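Local structure of putative prephenate dehydratase (Streptococcus mutans, 4LUB) at residues A40-Q45 against F65-H70. The protein probably catalyses the conversion of prephenate to phenylpyruvate, with loss of water and carbon dioxide, in the biosynthesis of phenylalanine. Numbering follows the deposited sequence.
Sequences AYESKQ and FDYLFH
Helices 34-42 and 62-70 of the prephenate dehydratase region are bridged at the surface, near their C-terminal ends, by a single pair of side chains, Glu-42 and Tyr-67. The phenol donates a hydrogen bond to the carboxylate, with Tyr-67 OH 2.4 Å from Glu-42 OE1, a separation so short that its exact value is doubtful at 2.1 Å resolution. The carboxylate meets the ring at its hydroxyl-bearing edge rather than over a face: Glu-42 CD lies in the ring plane, 3.9 Å from Tyr-67 CE2, while the carboxylate itself is turned 75° from that plane. The second oxygen is more remote, with Glu-42 OE2 3.6 Å from Tyr-67 OH, which makes the grip one-pronged. Both side chains must stretch to meet, because the closest pair of CA atoms, Glu-42 CA and Leu-68 CA, is 11.3 Å apart. Glu-42 spans its share with CD anti to CA (chi2 179°), and Tyr-67 comes from the opposite direction, its ring swung anti to the backbone N (chi1 -161°). The Tyr-67 side chain also packs on Thr-35, Ile-38 and Lys-39 of helix 34-42, and Leu-68 adds a contact with Ile-38, so the polar bridge lies at the end of a longer side-chain interface between the helices. Just beyond Glu-42 the first helix closes in a Schellman motif: Lys-44 adopts positive phi, and Gln-45 N reaches back to Ala-40 O at 3.1 Å while Lys-44 N bonds to Tyr-41 O. With only 80 Å² buried between the two segments, this is a peripheral hydrogen bond between helices packed beside the mixed sheet of an alpha/beta domain, as expected for the periplasmic-binding-protein-like fold of prephenate dehydratases.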
loop_
_atom_site.group_PDB
_atom_site.type_symbol
_atom_site.label_atom_id
_atom_site.label_comp_id
_atom_site.label_asym_id
_atom_site.label_seq_id
_atom_site.Cartn_x
_atom_site.Cartn_y
_atom_site.Cartn_z
ATOM N N ALA B 40 15.164 17.019 11.711
ATOM C CA ALA B 40 16.277 17.181 12.651
ATOM C C ALA B 40 17.619 16.742 12.063
ATOM O O ALA B 40 18.655 17.356 12.315
ATOM C CB ALA B 40 15.998 16.414 13.934
ATOM N N TYR B 41 17.602 15.670 11.280
ATOM C CA TYR B 41 18.820 15.222 10.625
ATOM C C TYR B 41 19.189 16.198 9.524
ATOM O O TYR B 41 20.352 16.564 9.362
ATOM C CB TYR B 41 18.641 13.834 10.018
ATOM C CG TYR B 41 19.804 13.411 9.155
ATOM C CD1 TYR B 41 20.909 12.782 9.709
ATOM C CD2 TYR B 41 19.819 13.683 7.789
ATOM C CE1 TYR B 41 21.976 12.397 8.926
ATOM C CE2 TYR B 41 20.881 13.305 7.000
ATOM C CZ TYR B 41 21.958 12.660 7.575
ATOM O OH TYR B 41 23.022 12.285 6.790
ATOM N N GLU B 42 18.175 16.595 8.761
ATOM C CA GLU B 42 18.344 17.471 7.612
ATOM C C GLU B 42 18.971 18.795 8.050
ATOM O O GLU B 42 19.768 19.392 7.328
ATOM C CB GLU B 42 16.991 17.701 6.928
ATOM C CG GLU B 42 16.503 16.523 6.084
ATOM C CD GLU B 42 15.149 16.773 5.450
ATOM O OE1 GLU B 42 14.215 17.154 6.185
ATOM O OE2 GLU B 42 15.020 16.614 4.218
ATOM N N SER B 43 18.591 19.245 9.242
ATOM C CA SER B 43 19.103 20.480 9.826
ATOM C C SER B 43 20.452 20.326 10.525
ATOM O O SER B 43 20.979 21.294 11.072
ATOM C CB SER B 43 18.082 21.025 10.820
ATOM O OG SER B 43 17.016 21.651 10.136
ATOM N N LYS B 44 20.991 19.108 10.508
ATOM C CA LYS B 44 22.289 18.790 11.114
ATOM C C LYS B 44 22.299 18.952 12.637
ATOM O O LYS B 44 23.359 19.159 13.227
ATOM C CB LYS B 44 23.418 19.640 10.511
ATOM C CG LYS B 44 23.492 19.656 8.994
ATOM C CD LYS B 44 24.909 19.995 8.543
ATOM C CE LYS B 44 24.911 20.820 7.264
ATOM N NZ LYS B 44 26.011 21.834 7.271
ATOM N N GLN B 45 21.131 18.875 13.271
ATOM C CA GLN B 45 21.067 18.801 14.730
ATOM C C GLN B 45 21.494 17.427 15.216
ATOM O O GLN B 45 22.097 17.277 16.280
ATOM C CB GLN B 45 19.659 19.100 15.236
ATOM C CG GLN B 45 18.972 20.259 14.555
ATOM C CD GLN B 45 17.582 20.502 15.109
ATOM O OE1 GLN B 45 17.323 20.258 16.290
ATOM N NE2 GLN B 45 16.677 20.979 14.262
ATOM N N PHE B 65 7.314 7.163 4.553
ATOM C CA PHE B 65 7.620 6.959 3.143
ATOM C C PHE B 65 7.342 8.168 2.243
ATOM O O PHE B 65 8.104 8.415 1.308
ATOM C CB PHE B 65 6.881 5.720 2.645
ATOM C CG PHE B 65 7.474 4.455 3.165
ATOM C CD1 PHE B 65 8.687 4.001 2.677
ATOM C CD2 PHE B 65 6.864 3.762 4.199
ATOM C CE1 PHE B 65 9.261 2.853 3.170
ATOM C CE2 PHE B 65 7.436 2.609 4.707
ATOM C CZ PHE B 65 8.636 2.151 4.187
ATOM N N ASP B 66 6.255 8.900 2.486
ATOM C CA ASP B 66 6.013 10.132 1.727
ATOM C C ASP B 66 7.135 11.154 1.918
ATOM O O ASP B 66 7.617 11.740 0.950
ATOM C CB ASP B 66 4.657 10.769 2.085
ATOM C CG ASP B 66 3.479 9.833 1.830
ATOM O OD1 ASP B 66 3.599 8.946 0.958
ATOM O OD2 ASP B 66 2.424 10.007 2.476
ATOM N N TYR B 67 7.522 11.403 3.161
ATOM C CA TYR B 67 8.629 12.320 3.421
ATOM C C TYR B 67 9.957 11.852 2.807
ATOM O O TYR B 67 10.652 12.636 2.165
ATOM C CB TYR B 67 8.811 12.565 4.915
ATOM C CG TYR B 67 9.615 13.823 5.137
ATOM C CD1 TYR B 67 8.997 15.066 5.139
ATOM C CD2 TYR B 67 10.991 13.773 5.298
ATOM C CE1 TYR B 67 9.730 16.231 5.313
ATOM C CE2 TYR B 67 11.731 14.928 5.475
ATOM C CZ TYR B 67 11.097 16.150 5.482
ATOM O OH TYR B 67 11.831 17.296 5.658
ATOM N N LEU B 68 10.327 10.600 3.059
ATOM C CA LEU B 68 11.545 10.026 2.484
ATOM C C LEU B 68 11.613 10.051 0.959
ATOM O O LEU B 68 12.684 10.272 0.396
ATOM C CB LEU B 68 11.739 8.587 2.975
ATOM C CG LEU B 68 12.788 8.336 4.072
ATOM C CD1 LEU B 68 12.990 9.484 5.044
ATOM C CD2 LEU B 68 12.551 6.997 4.777
ATOM N N PHE B 69 10.495 9.814 0.284
ATOM C CA PHE B 69 10.499 9.900 -1.171
ATOM C C PHE B 69 10.526 11.332 -1.693
ATOM O O PHE B 69 11.422 11.686 -2.450
ATOM C CB PHE B 69 9.296 9.174 -1.774
ATOM C CG PHE B 69 9.208 9.300 -3.276
ATOM C CD1 PHE B 69 10.019 8.539 -4.094
ATOM C CD2 PHE B 69 8.292 10.156 -3.866
ATOM C CE1 PHE B 69 9.946 8.644 -5.473
ATOM C CE2 PHE B 69 8.203 10.260 -5.248
ATOM C CZ PHE B 69 9.033 9.508 -6.049
ATOM N N HIS B 70 9.548 12.143 -1.291
ATOM C CA HIS B 70 9.361 13.485 -1.852
ATOM C C HIS B 70 10.432 14.491 -1.458
ATOM O O HIS B 70 10.857 15.308 -2.273
ATOM C CB HIS B 70 7.999 14.046 -1.430
ATOM C CG HIS B 70 6.828 13.305 -2.003
ATOM N ND1 HIS B 70 6.555 13.278 -3.354
ATOM C CD2 HIS B 70 5.863 12.564 -1.408
ATOM C CE1 HIS B 70 5.468 12.556 -3.568
ATOM N NE2 HIS B 70 5.030 12.108 -2.403
#